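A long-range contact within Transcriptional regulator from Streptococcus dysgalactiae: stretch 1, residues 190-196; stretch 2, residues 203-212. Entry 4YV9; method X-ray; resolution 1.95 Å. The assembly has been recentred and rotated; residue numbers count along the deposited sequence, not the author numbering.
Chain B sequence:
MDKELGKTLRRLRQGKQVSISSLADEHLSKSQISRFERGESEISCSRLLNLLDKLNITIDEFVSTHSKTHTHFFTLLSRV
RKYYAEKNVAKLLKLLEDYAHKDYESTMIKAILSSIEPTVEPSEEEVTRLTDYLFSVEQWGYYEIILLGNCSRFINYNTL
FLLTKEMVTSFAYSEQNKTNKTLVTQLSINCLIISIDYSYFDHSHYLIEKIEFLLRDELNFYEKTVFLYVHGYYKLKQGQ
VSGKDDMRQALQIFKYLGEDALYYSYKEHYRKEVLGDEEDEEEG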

ATOM      1  N   ASN B 190       5.526 -16.878   6.047  1.00 41.18           N
ATOM      2  CA  ASN B 190       5.408 -17.421   7.405  1.00 42.17           C
ATOM      3  C   ASN B 190       5.040 -18.905   7.372  1.00 44.07           C
ATOM      4  O   ASN B 190       5.591 -19.710   8.114  1.00 41.99           O
ATOM      5  CB  ASN B 190       4.368 -16.627   8.215  1.00 41.67           C
ATOM      6  CG  ASN B 190       4.321 -17.039   9.691  1.00 55.89           C
ATOM      7  OD1 ASN B 190       5.283 -16.846  10.430  1.00 52.21           O
ATOM      8  ND2 ASN B 190       3.187 -17.583  10.125  1.00 58.06           N
ATOM      9  N   CYS B 191       4.117 -19.274   6.493  1.00 46.56           N
ATOM     10  CA  CYS B 191       3.742 -20.676   6.389  1.00 49.21           C
ATOM     11  C   CYS B 191       4.881 -21.498   5.797  1.00 48.18           C
ATOM     12  O   CYS B 191       5.119 -22.629   6.220  1.00 49.46           O
ATOM     13  CB  CYS B 191       2.479 -20.855   5.542  1.00 42.19           C
ATOM     14  SG  CYS B 191       1.720 -22.485   5.754  1.00 49.72           S
ATOM     15  N   LEU B 192       5.572 -20.925   4.814  1.00 41.63           N
ATOM     16  CA  LEU B 192       6.707 -21.590   4.182  1.00 47.14           C
ATOM     17  C   LEU B 192       7.790 -21.915   5.211  1.00 39.83           C
ATOM     18  O   LEU B 192       8.389 -22.985   5.181  1.00 42.01           O
ATOM     19  CB  LEU B 192       7.282 -20.718   3.059  1.00 47.47           C
ATOM     20  CG  LEU B 192       8.600 -21.183   2.428  1.00 43.53           C
ATOM     21  CD1 LEU B 192       8.504 -22.621   1.906  1.00 39.46           C
ATOM     22  CD2 LEU B 192       9.053 -20.244   1.321  1.00 43.06           C
ATOM     23  N   ILE B 193       8.024 -20.988   6.129  1.00 41.50           N
ATOM     24  CA  ILE B 193       8.987 -21.212   7.214  1.00 50.27           C
ATOM     25  C   ILE B 193       8.637 -22.458   8.042  1.00 52.79           C
ATOM     26  O   ILE B 193       9.503 -23.296   8.321  1.00 51.31           O
ATOM     27  CB  ILE B 193       9.077 -19.962   8.127  1.00 48.37           C
ATOM     28  CG1 ILE B 193       9.947 -18.904   7.456  1.00 50.04           C
ATOM     29  CG2 ILE B 193       9.643 -20.311   9.497  1.00 50.52           C
ATOM     30  CD1 ILE B 193       9.761 -17.501   8.019  1.00 60.50           C
ATOM     31  N   ILE B 194       7.363 -22.585   8.406  1.00 50.11           N
ATOM     32  CA  ILE B 194       6.886 -23.724   9.186  1.00 49.62           C
ATOM     33  C   ILE B 194       6.964 -25.019   8.385  1.00 50.02           C
ATOM     34  O   ILE B 194       7.335 -26.072   8.907  1.00 56.20           O
ATOM     35  CB  ILE B 194       5.437 -23.495   9.659  1.00 51.78           C
ATOM     36  CG1 ILE B 194       5.356 -22.219  10.493  1.00 57.58           C
ATOM     37  CG2 ILE B 194       4.937 -24.681  10.458  1.00 57.96           C
ATOM     38  CD1 ILE B 194       3.968 -21.900  10.996  1.00 59.23           C
ATOM     39  N   SER B 195       6.626 -24.928   7.104  1.00 54.07           N
ATOM     40  CA  SER B 195       6.635 -26.083   6.221  1.00 48.63           C
ATOM     41  C   SER B 195       8.036 -26.644   6.064  1.00 50.32           C
ATOM     42  O   SER B 195       8.229 -27.862   6.026  1.00 53.27           O
ATOM     43  CB  SER B 195       6.067 -25.707   4.852  1.00 47.69           C
ATOM     44  OG  SER B 195       4.677 -25.474   4.954  1.00 54.57           O
ATOM     45  N   ILE B 196       9.011 -25.752   5.965  1.00 53.39           N
ATOM     46  CA  ILE B 196      10.400 -26.174   5.906  1.00 54.66           C
ATOM     47  C   ILE B 196      10.812 -26.823   7.232  1.00 55.32           C
ATOM     48  O   ILE B 196      11.367 -27.924   7.238  1.00 58.77           O
ATOM     49  CB  ILE B 196      11.332 -24.999   5.579  1.00 53.25           C
ATOM     50  CG1 ILE B 196      11.031 -24.457   4.185  1.00 45.63           C
ATOM     51  CG2 ILE B 196      12.781 -25.448   5.625  1.00 62.45           C
ATOM     52  CD1 ILE B 196      11.630 -23.091   3.937  1.00 43.12           C
ATOM     53  N   HIS B 203       4.575 -29.036   0.543  1.00 54.43           N
ATOM     54  CA  HIS B 203       3.957 -27.777   0.884  1.00 55.51           C
ATOM     55  C   HIS B 203       4.908 -26.625   0.614  1.00 52.18           C
ATOM     56  O   HIS B 203       4.497 -25.586   0.102  1.00 44.68           O
ATOM     57  CB  HIS B 203       3.523 -27.792   2.344  1.00 56.64           C
ATOM     58  CG  HIS B 203       2.438 -28.781   2.633  1.00 54.06           C
ATOM     59  ND1 HIS B 203       1.845 -28.900   3.871  1.00 57.70           N
ATOM     60  CD2 HIS B 203       1.831 -29.690   1.835  1.00 59.12           C
ATOM     61  CE1 HIS B 203       0.924 -29.845   3.824  1.00 58.90           C
ATOM     62  NE2 HIS B 203       0.897 -30.341   2.601  1.00 62.65           N
ATOM     63  N   SER B 204       6.183 -26.822   0.947  1.00 46.95           N
ATOM     64  CA  SER B 204       7.202 -25.806   0.696  1.00 44.96           C
ATOM     65  C   SER B 204       7.262 -25.435  -0.787  1.00 44.04           C
ATOM     66  O   SER B 204       7.253 -24.259  -1.140  1.00 46.46           O
ATOM     67  CB  SER B 204       8.576 -26.293   1.165  1.00 47.34           C
ATOM     68  OG  SER B 204       8.554 -26.586   2.544  1.00 50.04           O
ATOM     69  N   HIS B 205       7.311 -26.450  -1.645  1.00 48.77           N
ATOM     70  CA  HIS B 205       7.393 -26.242  -3.087  1.00 49.93           C
ATOM     71  C   HIS B 205       6.204 -25.443  -3.616  1.00 49.91           C
ATOM     72  O   HIS B 205       6.391 -24.470  -4.344  1.00 46.55           O
ATOM     73  CB  HIS B 205       7.487 -27.576  -3.823  1.00 56.68           C
ATOM     74  CG  HIS B 205       7.614 -27.429  -5.303  1.00 62.62           C
ATOM     75  ND1 HIS B 205       6.524 -27.359  -6.142  1.00 71.13           N
ATOM     76  CD2 HIS B 205       8.707 -27.306  -6.097  1.00 67.51           C
ATOM     77  CE1 HIS B 205       6.935 -27.213  -7.389  1.00 73.30           C
ATOM     78  NE2 HIS B 205       8.257 -27.182  -7.386  1.00 75.56           N
ATOM     79  N   TYR B 206       4.993 -25.858  -3.253  1.00 50.98           N
ATOM     80  CA  TYR B 206       3.792 -25.078  -3.567  1.00 51.19           C
ATOM     81  C   TYR B 206       3.926 -23.607  -3.153  1.00 50.42           C
ATOM     82  O   TYR B 206       3.645 -22.713  -3.942  1.00 42.15           O
ATOM     83  CB  TYR B 206       2.554 -25.700  -2.896  1.00 55.69           C
ATOM     84  CG  TYR B 206       1.288 -24.850  -2.994  1.00 52.60           C
ATOM     85  CD1 TYR B 206       1.025 -23.845  -2.065  1.00 51.81           C
ATOM     86  CD2 TYR B 206       0.358 -25.060  -4.007  1.00 57.00           C
ATOM     87  CE1 TYR B 206      -0.120 -23.066  -2.150  1.00 55.78           C
ATOM     88  CE2 TYR B 206      -0.797 -24.289  -4.100  1.00 55.64           C
ATOM     89  CZ  TYR B 206      -1.028 -23.291  -3.165  1.00 61.67           C
ATOM     90  OH  TYR B 206      -2.160 -22.509  -3.238  1.00 62.84           O
ATOM     91  N   LEU B 207       4.352 -23.360  -1.911  1.00 44.54           N
ATOM     92  CA  LEU B 207       4.387 -22.009  -1.365  1.00 42.42           C
ATOM     93  C   LEU B 207       5.419 -21.122  -2.048  1.00 43.76           C
ATOM     94  O   LEU B 207       5.195 -19.932  -2.251  1.00 38.01           O
ATOM     95  CB  LEU B 207       4.668 -22.049   0.143  1.00 38.45           C
ATOM     96  CG  LEU B 207       3.472 -22.485   0.979  1.00 45.42           C
ATOM     97  CD1 LEU B 207       3.887 -22.835   2.406  1.00 51.17           C
ATOM     98  CD2 LEU B 207       2.415 -21.394   0.965  1.00 42.80           C
ATOM     99  N   ILE B 208       6.552 -21.719  -2.384  1.00 43.36           N
ATOM    100  CA  ILE B 208       7.621 -21.038  -3.096  1.00 47.56           C
ATOM    101  C   ILE B 208       7.133 -20.542  -4.457  1.00 46.37           C
ATOM    102  O   ILE B 208       7.361 -19.391  -4.834  1.00 39.02           O
ATOM    103  CB  ILE B 208       8.829 -21.988  -3.267  1.00 44.70           C
ATOM    104  CG1 ILE B 208       9.579 -22.110  -1.940  1.00 40.24           C
ATOM    105  CG2 ILE B 208       9.749 -21.516  -4.378  1.00 51.76           C
ATOM    106  CD1 ILE B 208      10.411 -23.395  -1.836  1.00 41.34           C
ATOM    107  N   GLU B 209       6.444 -21.413  -5.181  1.00 47.57           N
ATOM    108  CA  GLU B 209       5.855 -21.034  -6.467  1.00 50.40           C
ATOM    109  C   GLU B 209       4.835 -19.888  -6.311  1.00 48.43           C
ATOM    110  O   GLU B 209       4.872 -18.922  -7.069  1.00 43.84           O
ATOM    111  CB  GLU B 209       5.211 -22.256  -7.126  1.00 49.68           C
ATOM    112  CG  GLU B 209       4.553 -21.979  -8.458  1.00 71.79           C
ATOM    113  CD  GLU B 209       3.092 -21.586  -8.319  1.00 74.77           C
ATOM    114  OE1 GLU B 209       2.516 -21.801  -7.231  1.00 76.42           O
ATOM    115  OE2 GLU B 209       2.533 -21.059  -9.296  1.00 70.59           O
ATOM    116  N   LYS B 210       3.942 -19.990  -5.324  1.00 48.74           N
ATOM    117  CA  LYS B 210       2.974 -18.923  -5.044  1.00 42.23           C
ATOM    118  C   LYS B 210       3.658 -17.611  -4.663  1.00 39.21           C
ATOM    119  O   LYS B 210       3.285 -16.551  -5.150  1.00 39.05           O
ATOM    120  CB  LYS B 210       2.014 -19.322  -3.920  1.00 41.49           C
ATOM    121  CG  LYS B 210       1.222 -20.590  -4.171  1.00 46.69           C
ATOM    122  CD  LYS B 210       0.349 -20.487  -5.418  1.00 50.92           C
ATOM    123  CE  LYS B 210      -0.729 -19.436  -5.294  1.00 49.12           C
ATOM    124  NZ  LYS B 210      -1.570 -19.420  -6.556  1.00 49.84           N
ATOM    125  N   ILE B 211       4.652 -17.680  -3.783  1.00 39.01           N
ATOM    126  CA  ILE B 211       5.339 -16.470  -3.338  1.00 36.04           C
ATOM    127  C   ILE B 211       6.054 -15.805  -4.514  1.00 39.72           C
ATOM    128  O   ILE B 211       6.018 -14.593  -4.657  1.00 41.30           O
ATOM    129  CB  ILE B 211       6.330 -16.767  -2.198  1.00 38.45           C
ATOM    130  CG1 ILE B 211       5.563 -17.087  -0.904  1.00 39.34           C
ATOM    131  CG2 ILE B 211       7.244 -15.570  -1.950  1.00 38.60           C
ATOM    132  CD1 ILE B 211       6.394 -17.892   0.138  1.00 36.05           C
ATOM    133  N   GLU B 212       6.680 -16.601  -5.371  1.00 45.70           N
ATOM    134  CA  GLU B 212       7.351 -16.044  -6.538  1.00 43.14           C
ATOM    135  C   GLU B 212       6.347 -15.314  -7.416  1.00 44.15           C
ATOM    136  O   GLU B 212       6.648 -14.244  -7.958  1.00 43.13           O
ATOM    137  CB  GLU B 212       8.052 -17.138  -7.343  1.00 46.61           C
ATOM    138  CG  GLU B 212       9.265 -17.708  -6.649  1.00 52.19           C
ATOM    139  CD  GLU B 212       9.838 -18.917  -7.369  1.00 63.83           C
ATOM    140  OE1 GLU B 212       9.139 -19.499  -8.229  1.00 66.96           O
ATOM    141  OE2 GLU B 212      10.994 -19.274  -7.072  1.00 63.24           O
TER

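Both stretches are helical, and each helix extends beyond the stretch at both ends. Their axes approach to 8.9 Å and run nearly antiparallel, at an angle of 155° between the N-to-C directions. The CA atoms of Leu-192 and Ser-204, 5.5 Å apart, set the register. No hydrogen bond crosses between the stretches. The contact is one of close packing, and it buries 343 Å² counted over both sides. Within each helix the backbone polar groups are paired along the chain, for example Ile-196 N to Leu-192 O and Ile-208 N to Ser-204 O, both at 2.9 Å.

Stretch 2 opens with His-203. Its CA-to-CB bond points toward stretch 1, but the end of the side chain leads away. The part that touches is therefore the base of the side chain: CB of His-203 lies 3.7 Å from OG of Ser-195. The imidazole takes no part in this contact, and its ND1 is hydrogen-bonded elsewhere in the structure.

Ser-204 comes next, where the backbones are nearest. Its small side chain lies against three residues of stretch 1, Leu-192, Ser-195 and Ile-196. OG of Ser-204 is 3.5 Å from CB of Ser-195 and 3.6 Å from N of Ile-196. Neither approach is a hydrogen bond; Ile-196 N already donates to Leu-192 O. Leu-192 packs here with its CD1 3.6 Å from CA of Ser-204. The methyl thus rests close to the backbone itself.

His-205 points away, and Tyr-206 is out of reach. Both sit on a face of the helix that does not meet stretch 1.

Leu-207 returns to the interface, one turn after His-203, and points toward stretch 1. Its CD1 reaches the backbone there, 3.5 Å from N of Leu-192 and 3.8 Å from C of Cys-191. The same methyl also meets side chains. CD1 of Leu-207 lies 4.0 Å from CB of Cys-191, 4.1 Å from CB of Leu-192 and 3.8 Å from OG of Ser-195. These are van der Waals contacts, and they bury the methyl against the surface of the neighbouring helix.

Ile-208 starts out sideways, but its end comes nearer. Its CG1 lies 3.8 Å from CD2 of Leu-192, an apolar pairing.

Glu-209 and Lys-210 do not reach stretch 1. Ile-211, one turn beyond Leu-207, points toward it. Its CD1 meets CD2 of Leu-192 at 3.7 Å. Glu-212, the last residue of the stretch, is again out of reach.

Leu-192 takes part in most of these contacts. It has the largest area covered by the other stretch, 92 Å². Its CA-to-CB bond points sideways, yet with chi1 in t and chi2 in p its end comes nearer to stretch 2. There it sits as a knob in a hole formed by Ser-204, Leu-207, Ile-208 and Ile-211. Ser-204 lines the hole where the two backbones come nearest, while the three larger apolar residues supply hydrocarbon surface around the leucine.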